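Local coordinates for 2-ON-2 hemoglobin (Agrobacterium tumefaciens, PDB 2XYK), which binds heme and, as a group II truncated hemoglobin, probably binds and carries oxygen, at residues R39-A44 against A83-A88. Sequence-based numbering, arbitrary orientation.
Sequences RAIHPA and APIGPA. With HEM (protoporphyrin IX containing Fe), chain C.
At the rim of the heme pocket of this 2-on-2 globin, Ile-41 from one side meets Ala-83, Pro-84 and Ile-85 from the other, a small example of two separate parts of the chain meeting beside the edge of a porphyrin. No hydrogen bond crosses between them; the contact is apolar and hangs on the two branches of one isoleucine. CG1 is wedged among the two backbone bonds (chi1 62°), and from there CD1 packs against Ala-83 CB and CG1 of Ile-85, each at 3.9 Å. The side chains of Ile-41 and Pro-84 run past each other in opposite directions, with Ile-41 CG2 4.0 Å from Pro-84 CD and also near that proline's carbonyl oxygen.

The heme completes the packing: its methyl CMA sits 3.7 Å from Ile-41 CD1 and also touches Ala-83 CB, while CG2 of Ile-85 meets the next methyl, CMB. His-42 turns one ring face to the porphyrin, bringing CE1 within 3.4 Å of the meso carbon CHB, and its ND1 is hydrogen-bonded to the carbonyl of Cys-38. Arg-39 bridges the turn, NH1 donating to Pro-43 O at 2.9 Å and NH2 to Ala-44 O.

The contact thus joins helix 36-41 and the turn after it to the loop that follows helix 76-80, with its iron ligand His-80, and leads through the N-cap Gly-86 into helix 87-104.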
loop_
_atom_site.group_PDB
_atom_site.type_symbol
_atom_site.label_atom_id
_atom_site.label_comp_id
_atom_site.label_asym_id
_atom_site.label_seq_id
_atom_site.Cartn_x
_atom_site.Cartn_y
_atom_site.Cartn_z
ATOM N N ARG A 39 -0.731 -2.419 -13.483
ATOM C CA ARG A 39 -2.053 -3.038 -13.597
ATOM C C ARG A 39 -2.002 -4.436 -14.273
ATOM O O ARG A 39 -2.710 -5.351 -13.872
ATOM C CB ARG A 39 -3.008 -2.091 -14.355
ATOM C CG ARG A 39 -4.446 -2.606 -14.448
ATOM C CD ARG A 39 -5.006 -2.898 -13.047
ATOM N NE ARG A 39 -6.360 -3.455 -13.058
ATOM C CZ ARG A 39 -6.665 -4.741 -12.913
ATOM N NH1 ARG A 39 -5.716 -5.652 -12.745
ATOM N NH2 ARG A 39 -7.937 -5.118 -12.901
ATOM N N ALA A 40 -1.153 -4.579 -15.281
ATOM C CA ALA A 40 -1.057 -5.806 -16.074
ATOM C C ALA A 40 -0.704 -7.050 -15.272
ATOM O O ALA A 40 -1.134 -8.140 -15.623
ATOM C CB ALA A 40 -0.063 -5.618 -17.271
ATOM N N ILE A 41 0.037 -6.884 -14.177
ATOM C CA ILE A 41 0.526 -8.019 -13.394
ATOM C C ILE A 41 -0.383 -8.350 -12.217
ATOM O O ILE A 41 -0.200 -9.353 -11.565
ATOM C CB ILE A 41 2.012 -7.813 -12.905
ATOM C CG1 ILE A 41 2.148 -6.586 -11.977
ATOM C CG2 ILE A 41 2.974 -7.689 -14.119
ATOM C CD1 ILE A 41 3.322 -6.641 -11.011
ATOM N N HIS A 42 -1.355 -7.495 -11.954
ATOM C CA HIS A 42 -2.317 -7.728 -10.891
ATOM C C HIS A 42 -3.440 -8.600 -11.461
ATOM O O HIS A 42 -3.631 -8.645 -12.696
ATOM C CB HIS A 42 -2.867 -6.387 -10.325
ATOM C CG HIS A 42 -2.055 -5.830 -9.196
ATOM N ND1 HIS A 42 -0.899 -5.098 -9.395
ATOM C CD2 HIS A 42 -2.214 -5.927 -7.853
ATOM C CE1 HIS A 42 -0.394 -4.753 -8.224
ATOM N NE2 HIS A 42 -1.177 -5.231 -7.271
ATOM N N PRO A 43 -4.175 -9.300 -10.564
ATOM C CA PRO A 43 -5.328 -10.130 -10.985
ATOM C C PRO A 43 -6.389 -9.311 -11.751
ATOM O O PRO A 43 -6.546 -8.104 -11.497
ATOM C CB PRO A 43 -5.890 -10.689 -9.662
ATOM C CG PRO A 43 -4.677 -10.563 -8.611
ATOM C CD PRO A 43 -3.914 -9.341 -9.098
ATOM N N ALA A 44 -7.104 -9.963 -12.678
ATOM C CA ALA A 44 -8.133 -9.297 -13.454
ATOM C C ALA A 44 -9.214 -8.719 -12.543
ATOM O O ALA A 44 -9.731 -7.621 -12.805
ATOM C CB ALA A 44 -8.747 -10.251 -14.503
ATOM N N ALA A 83 5.225 -12.345 -9.253
ATOM C CA ALA A 83 4.946 -11.371 -10.301
ATOM C C ALA A 83 6.266 -10.900 -10.871
ATOM O O ALA A 83 7.256 -10.858 -10.153
ATOM C CB ALA A 83 4.137 -10.191 -9.762
ATOM N N PRO A 84 6.306 -10.605 -12.179
ATOM C CA PRO A 84 7.501 -10.005 -12.767
ATOM C C PRO A 84 7.494 -8.475 -12.585
ATOM O O PRO A 84 6.746 -7.740 -13.241
ATOM C CB PRO A 84 7.393 -10.406 -14.221
ATOM C CG PRO A 84 5.914 -10.453 -14.485
ATOM C CD PRO A 84 5.261 -10.864 -13.196
ATOM N N ILE A 85 8.314 -8.029 -11.645
ATOM C CA ILE A 85 8.346 -6.645 -11.245
ATOM C C ILE A 85 9.670 -6.012 -11.654
ATOM O O ILE A 85 10.700 -6.211 -10.999
ATOM C CB ILE A 85 8.104 -6.454 -9.706
ATOM C CG1 ILE A 85 6.768 -7.090 -9.280
ATOM C CG2 ILE A 85 8.103 -4.933 -9.362
ATOM C CD1 ILE A 85 6.552 -7.268 -7.768
ATOM N N GLY A 86 9.623 -5.247 -12.744
ATOM C CA GLY A 86 10.761 -4.431 -13.176
ATOM C C GLY A 86 10.585 -2.977 -12.755
ATOM O O GLY A 86 9.623 -2.653 -12.056
ATOM N N PRO A 87 11.481 -2.082 -13.222
ATOM C CA PRO A 87 11.442 -0.657 -12.837
ATOM C C PRO A 87 10.066 -0.045 -13.121
ATOM O O PRO A 87 9.574 0.738 -12.333
ATOM C CB PRO A 87 12.503 -0.009 -13.734
ATOM C CG PRO A 87 13.423 -1.143 -14.144
ATOM C CD PRO A 87 12.566 -2.383 -14.177
ATOM N N ALA A 88 9.439 -0.444 -14.226
ATOM C CA ALA A 88 8.153 0.126 -14.642
ATOM C C ALA A 88 7.007 -0.234 -13.689
ATOM O O ALA A 88 6.230 0.641 -13.283
ATOM C CB ALA A 88 7.805 -0.277 -16.104
HETATM C CHA HEM C . 0.473 -8.311 -3.364
HETATM C CHB HEM C . 2.611 -5.746 -6.982
HETATM C CHC HEM C . 5.033 -3.217 -3.575
HETATM C CHD HEM C . 2.059 -4.957 -0.181
HETATM C C1A HEM C . 0.894 -7.887 -4.620
HETATM C C2A HEM C . 0.592 -8.531 -5.886
HETATM C C3A HEM C . 1.178 -7.844 -6.873
HETATM C C4A HEM C . 1.872 -6.711 -6.284
HETATM C CMA HEM C . 1.163 -8.131 -8.410
HETATM C CAA HEM C . -0.274 -9.812 -5.996
HETATM C CBA HEM C . -1.754 -9.379 -5.858
HETATM C CGA HEM C . -2.695 -10.452 -5.309
HETATM O O1A HEM C . -2.274 -11.528 -4.790
HETATM O O2A HEM C . -3.927 -10.224 -5.375
HETATM C C1B HEM C . 3.492 -4.849 -6.394
HETATM C C2B HEM C . 4.430 -3.941 -7.047
HETATM C C3B HEM C . 5.085 -3.256 -6.082
HETATM C C4B HEM C . 4.585 -3.701 -4.797
HETATM C CMB HEM C . 4.639 -3.767 -8.561
HETATM C CAB HEM C . 6.189 -2.174 -6.226
HETATM C CBB HEM C . 7.434 -2.518 -6.567
HETATM C C1C HEM C . 4.424 -3.424 -2.368
HETATM C C2C HEM C . 4.737 -2.742 -1.141
HETATM C C3C HEM C . 3.913 -3.202 -0.188
HETATM C C4C HEM C . 3.056 -4.208 -0.799
HETATM C CMC HEM C . 5.854 -1.674 -1.051
HETATM C CAC HEM C . 3.884 -2.764 1.305
HETATM C CBC HEM C . 3.747 -1.459 1.633
HETATM C C1D HEM C . 1.410 -6.080 -0.662
HETATM C C2D HEM C . 0.614 -7.021 0.114
HETATM C C3D HEM C . 0.128 -8.062 -0.879
HETATM C C4D HEM C . 0.668 -7.664 -2.156
HETATM C CMD HEM C . 0.320 -6.959 1.632
HETATM C CAD HEM C . -0.757 -9.300 -0.587
HETATM C CBD HEM C . 0.258 -10.402 -0.263
HETATM C CGD HEM C . -0.409 -11.754 -0.133
HETATM O O1D HEM C . -0.686 -12.417 -1.168
HETATM O O2D HEM C . -0.664 -12.144 1.024
HETATM N NA HEM C . 1.673 -6.780 -4.896
HETATM N NB HEM C . 3.609 -4.654 -5.026
HETATM N NC HEM C . 3.407 -4.316 -2.133
HETATM N ND HEM C . 1.404 -6.494 -1.982
HETATM FE FE HEM C . 2.539 -5.579 -3.478
HETATM O O HOH W 1 1.082 -4.315 -3.626
#